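Local structure of activated BY transcription factor SSRB (2WNW) at residues F23-I34 with R418-I428. The protein belongs to glycoside hydrolase family 30, joining a TIM-barrel domain to a beta sandwich domain, and has a name implying that its expression is switched on by the transcription factor SsrB. Numbering follows the deposited sequence.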
loop_
_atom_site.group_PDB
_atom_site.type_symbol
_atom_site.label_atom_id
_atom_site.label_comp_id
_atom_site.label_asym_id
_atom_site.label_seq_id
_atom_site.Cartn_x
_atom_site.Cartn_y
_atom_site.Cartn_z
ATOM N N PHE A 23 -24.894 -7.684 10.839
ATOM C CA PHE A 23 -23.769 -7.294 11.672
ATOM C C PHE A 23 -24.207 -7.499 13.118
ATOM O O PHE A 23 -25.396 -7.673 13.392
ATOM C CB PHE A 23 -23.439 -5.813 11.470
ATOM C CG PHE A 23 -22.724 -5.502 10.184
ATOM C CD1 PHE A 23 -21.354 -5.241 10.184
ATOM C CD2 PHE A 23 -23.420 -5.424 8.983
ATOM C CE1 PHE A 23 -20.688 -4.900 9.003
ATOM C CE2 PHE A 23 -22.765 -5.083 7.795
ATOM C CZ PHE A 23 -21.395 -4.820 7.808
ATOM N N SER A 24 -23.243 -7.473 14.030
ATOM C CA SER A 24 -23.504 -7.620 15.455
ATOM C C SER A 24 -22.728 -6.511 16.146
ATOM O O SER A 24 -21.852 -5.895 15.534
ATOM C CB SER A 24 -23.001 -8.974 15.955
ATOM O OG SER A 24 -23.672 -10.039 15.310
ATOM N N HIS A 25 -23.050 -6.238 17.408
ATOM C CA HIS A 25 -22.324 -5.212 18.145
ATOM C C HIS A 25 -20.895 -5.739 18.208
ATOM O O HIS A 25 -20.687 -6.925 18.457
ATOM C CB HIS A 25 -22.882 -5.055 19.563
ATOM C CG HIS A 25 -22.230 -3.958 20.345
ATOM N ND1 HIS A 25 -22.398 -2.625 20.038
ATOM C CD2 HIS A 25 -21.378 -3.996 21.399
ATOM C CE1 HIS A 25 -21.678 -1.890 20.868
ATOM N NE2 HIS A 25 -21.050 -2.698 21.702
ATOM N N ARG A 26 -19.914 -4.873 17.982
ATOM C CA ARG A 26 -18.524 -5.313 17.992
ATOM C C ARG A 26 -18.042 -5.855 19.334
ATOM O O ARG A 26 -18.536 -5.470 20.395
ATOM C CB ARG A 26 -17.589 -4.180 17.561
ATOM C CG ARG A 26 -17.359 -3.109 18.618
ATOM C CD ARG A 26 -16.022 -2.407 18.389
ATOM N NE ARG A 26 -14.902 -3.334 18.539
ATOM C CZ ARG A 26 -13.642 -3.055 18.219
ATOM N NH1 ARG A 26 -13.323 -1.866 17.727
ATOM N NH2 ARG A 26 -12.698 -3.973 18.383
ATOM N N GLN A 27 -17.073 -6.760 19.267
ATOM C CA GLN A 27 -16.476 -7.349 20.455
ATOM C C GLN A 27 -15.312 -6.432 20.812
ATOM O O GLN A 27 -14.782 -5.737 19.944
ATOM C CB GLN A 27 -15.942 -8.745 20.151
ATOM C CG GLN A 27 -16.943 -9.667 19.483
ATOM C CD GLN A 27 -16.315 -10.979 19.054
ATOM O OE1 GLN A 27 -15.862 -11.763 19.887
ATOM N NE2 GLN A 27 -16.277 -11.220 17.748
ATOM N N ARG A 28 -14.916 -6.430 22.080
ATOM C CA ARG A 28 -13.815 -5.587 22.526
ATOM C C ARG A 28 -12.489 -5.923 21.846
ATOM O O ARG A 28 -11.717 -5.025 21.514
ATOM C CB ARG A 28 -13.657 -5.679 24.049
ATOM C CG ARG A 28 -14.558 -4.723 24.829
ATOM C CD ARG A 28 -14.261 -4.771 26.326
ATOM N NE ARG A 28 -15.093 -5.741 27.036
ATOM C CZ ARG A 28 -16.349 -5.514 27.410
ATOM N NH1 ARG A 28 -16.924 -4.347 27.146
ATOM N NH2 ARG A 28 -17.035 -6.455 28.051
ATOM N N ASP A 29 -12.227 -7.211 21.643
ATOM C CA ASP A 29 -10.986 -7.646 21.004
ATOM C C ASP A 29 -10.791 -6.936 19.670
ATOM O O ASP A 29 -11.753 -6.718 18.933
ATOM C CB ASP A 29 -11.003 -9.157 20.764
ATOM C CG ASP A 29 -9.829 -9.622 19.921
ATOM O OD1 ASP A 29 -8.697 -9.648 20.436
ATOM O OD2 ASP A 29 -10.036 -9.950 18.737
ATOM N N CYS A 30 -9.544 -6.589 19.357
ATOM C CA CYS A 30 -9.233 -5.893 18.109
ATOM C C CYS A 30 -8.377 -6.694 17.131
ATOM O O CYS A 30 -7.736 -6.117 16.253
ATOM C CB CYS A 30 -8.529 -4.567 18.408
ATOM S SG CYS A 30 -9.566 -3.343 19.245
ATOM N N SER A 31 -8.367 -8.015 17.267
ATOM C CA SER A 31 -7.564 -8.845 16.374
ATOM C C SER A 31 -8.339 -9.285 15.133
ATOM O O SER A 31 -9.575 -9.282 15.126
ATOM C CB SER A 31 -7.060 -10.082 17.118
ATOM O OG SER A 31 -8.130 -10.960 17.412
ATOM N N GLU A 32 -7.597 -9.659 14.091
ATOM C CA GLU A 32 -8.159 -10.132 12.825
ATOM C C GLU A 32 -9.175 -9.196 12.193
ATOM O O GLU A 32 -10.158 -9.640 11.594
ATOM C CB GLU A 32 -8.790 -11.516 13.013
ATOM C CG GLU A 32 -7.775 -12.607 13.296
ATOM C CD GLU A 32 -8.402 -13.984 13.429
ATOM O OE1 GLU A 32 -7.640 -14.966 13.512
ATOM O OE2 GLU A 32 -9.647 -14.089 13.455
ATOM N N LEU A 33 -8.915 -7.900 12.291
ATOM C CA LEU A 33 -9.827 -6.907 11.752
ATOM C C LEU A 33 -9.547 -6.381 10.357
ATOM O O LEU A 33 -8.404 -6.278 9.928
ATOM C CB LEU A 33 -9.863 -5.680 12.662
ATOM C CG LEU A 33 -10.322 -5.784 14.115
ATOM C CD1 LEU A 33 -10.209 -4.407 14.759
ATOM C CD2 LEU A 33 -11.759 -6.283 14.166
ATOM N N ILE A 34 -10.629 -6.063 9.659
ATOM C CA ILE A 34 -10.548 -5.381 8.379
ATOM C C ILE A 34 -11.433 -4.207 8.758
ATOM O O ILE A 34 -12.657 -4.329 8.822
ATOM C CB ILE A 34 -11.161 -6.158 7.200
ATOM C CG1 ILE A 34 -10.193 -7.262 6.759
ATOM C CG2 ILE A 34 -11.419 -5.193 6.035
ATOM C CD1 ILE A 34 -10.620 -8.018 5.510
ATOM N N ARG A 418 -9.731 -16.051 8.399
ATOM C CA ARG A 418 -10.840 -15.353 9.035
ATOM C C ARG A 418 -10.558 -13.873 9.193
ATOM O O ARG A 418 -9.407 -13.449 9.276
ATOM C CB ARG A 418 -11.110 -15.923 10.425
ATOM C CG ARG A 418 -11.628 -17.338 10.455
ATOM C CD ARG A 418 -11.746 -17.775 11.898
ATOM N NE ARG A 418 -10.442 -17.741 12.553
ATOM C CZ ARG A 418 -10.220 -17.251 13.769
ATOM N NH1 ARG A 418 -11.220 -16.741 14.478
ATOM N NH2 ARG A 418 -8.992 -17.271 14.274
ATOM N N CYS A 419 -11.625 -13.091 9.249
ATOM C CA CYS A 419 -11.499 -11.659 9.441
ATOM C C CYS A 419 -12.813 -11.134 9.976
ATOM O O CYS A 419 -13.855 -11.778 9.843
ATOM C CB CYS A 419 -11.152 -10.956 8.126
ATOM S SG CYS A 419 -12.443 -10.976 6.868
ATOM N N ARG A 420 -12.755 -9.978 10.616
ATOM C CA ARG A 420 -13.953 -9.360 11.135
ATOM C C ARG A 420 -14.057 -7.990 10.498
ATOM O O ARG A 420 -13.214 -7.126 10.741
ATOM C CB ARG A 420 -13.881 -9.211 12.656
ATOM C CG ARG A 420 -14.077 -10.500 13.435
ATOM C CD ARG A 420 -14.240 -10.186 14.917
ATOM N NE ARG A 420 -12.994 -9.732 15.517
ATOM C CZ ARG A 420 -12.907 -8.830 16.489
ATOM N NH1 ARG A 420 -14.000 -8.260 16.980
ATOM N NH2 ARG A 420 -11.721 -8.508 16.982
ATOM N N VAL A 421 -15.064 -7.797 9.655
ATOM C CA VAL A 421 -15.258 -6.498 9.028
ATOM C C VAL A 421 -15.821 -5.620 10.135
ATOM O O VAL A 421 -16.905 -5.885 10.658
ATOM C CB VAL A 421 -16.255 -6.571 7.862
ATOM C CG1 VAL A 421 -16.476 -5.179 7.278
ATOM C CG2 VAL A 421 -15.720 -7.518 6.791
ATOM N N LEU A 422 -15.073 -4.581 10.489
ATOM C CA LEU A 422 -15.463 -3.685 11.565
ATOM C C LEU A 422 -15.829 -2.300 11.045
ATOM O O LEU A 422 -14.993 -1.598 10.482
ATOM C CB LEU A 422 -14.314 -3.610 12.581
ATOM C CG LEU A 422 -14.455 -2.940 13.955
ATOM C CD1 LEU A 422 -14.354 -1.442 13.820
ATOM C CD2 LEU A 422 -15.767 -3.357 14.602
ATOM N N ASP A 423 -17.092 -1.928 11.231
ATOM C CA ASP A 423 -17.609 -0.632 10.804
ATOM C C ASP A 423 -18.156 0.088 12.032
ATOM O O ASP A 423 -19.313 -0.107 12.414
ATOM C CB ASP A 423 -18.727 -0.826 9.779
ATOM C CG ASP A 423 -19.358 0.484 9.340
ATOM O OD1 ASP A 423 -20.365 0.434 8.606
ATOM O OD2 ASP A 423 -18.854 1.563 9.721
ATOM N N GLY A 424 -17.324 0.919 12.649
ATOM C CA GLY A 424 -17.760 1.636 13.835
ATOM C C GLY A 424 -17.940 0.678 14.996
ATOM O O GLY A 424 -17.003 -0.026 15.371
ATOM N N ASP A 425 -19.144 0.637 15.562
ATOM C CA ASP A 425 -19.415 -0.251 16.689
ATOM C C ASP A 425 -20.102 -1.539 16.247
ATOM O O ASP A 425 -20.638 -2.282 17.071
ATOM C CB ASP A 425 -20.274 0.476 17.733
ATOM C CG ASP A 425 -21.711 0.661 17.286
ATOM O OD1 ASP A 425 -21.955 0.766 16.064
ATOM O OD2 ASP A 425 -22.601 0.717 18.163
ATOM N N LYS A 426 -20.076 -1.804 14.943
ATOM C CA LYS A 426 -20.691 -3.003 14.382
ATOM C C LYS A 426 -19.652 -3.857 13.656
ATOM O O LYS A 426 -18.701 -3.329 13.078
ATOM C CB LYS A 426 -21.793 -2.612 13.397
ATOM C CG LYS A 426 -22.926 -1.783 13.994
ATOM C CD LYS A 426 -23.728 -2.588 15.003
ATOM C CE LYS A 426 -25.058 -1.913 15.324
ATOM N NZ LYS A 426 -24.877 -0.528 15.834
ATOM N N GLU A 427 -19.841 -5.173 13.678
ATOM C CA GLU A 427 -18.916 -6.078 13.005
ATOM C C GLU A 427 -19.622 -7.317 12.467
ATOM O O GLU A 427 -20.735 -7.648 12.876
ATOM C CB GLU A 427 -17.817 -6.540 13.965
ATOM C CG GLU A 427 -18.275 -7.631 14.935
ATOM C CD GLU A 427 -17.155 -8.163 15.811
ATOM O OE1 GLU A 427 -16.606 -7.386 16.617
ATOM O OE2 GLU A 427 -16.826 -9.362 15.691
ATOM N N ILE A 428 -18.959 -7.991 11.537
ATOM C CA ILE A 428 -19.466 -9.228 10.970
ATOM C C ILE A 428 -18.251 -10.098 10.679
ATOM O O ILE A 428 -17.324 -9.679 9.985
ATOM C CB ILE A 428 -20.293 -8.999 9.678
ATOM C CG1 ILE A 428 -20.801 -10.348 9.158
ATOM C CG2 ILE A 428 -19.457 -8.288 8.623
ATOM C CD1 ILE A 428 -21.792 -10.248 8.012
HETATM O O HOH W 1 -14.507 0.691 16.033
#
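R420 reaches D29 and S31 in the loop 26-32, which arches over the hairpin of strands 417-423 and 426-432, an example of a buried arginine gripping the carbonyls of an irregular loop. Its NH2 donates to D29 O at 2.6 Å, exactly in the guanidinium plane but from above the carbonyl plane, and to S31 O at 2.9 Å, there on a lone pair. D29 OD2 adds a salt bridge to the same NH2 at 2.8 Å, carboxylate and guanidinium planes 26° apart, while also closing an Asx turn onto S31 N. L33 CD2 sits over the centre of one guanidinium face, 3.5 Å above it. R26 NH2 meets D29 O from the face opposite R420.

E427 OE1 forms a salt bridge with R420 NH1, weak as a hydrogen bond, and accepts from Q27 N at 2.8 Å.

F23 packs differently: one ring face receives I428 CG2 in a CH-pi contact, 4.1 Å from the centroid.

Flanking the loop, S24 pairs antiparallel with E427, whereas L33 and I34 run parallel to R420 and V421, so both ends of the loop are tied into the mixed sheet of the beta sandwich domain. The buried arginine's charge is thus probably balanced by D29 and E427, with loop carbonyls fixing its orientation.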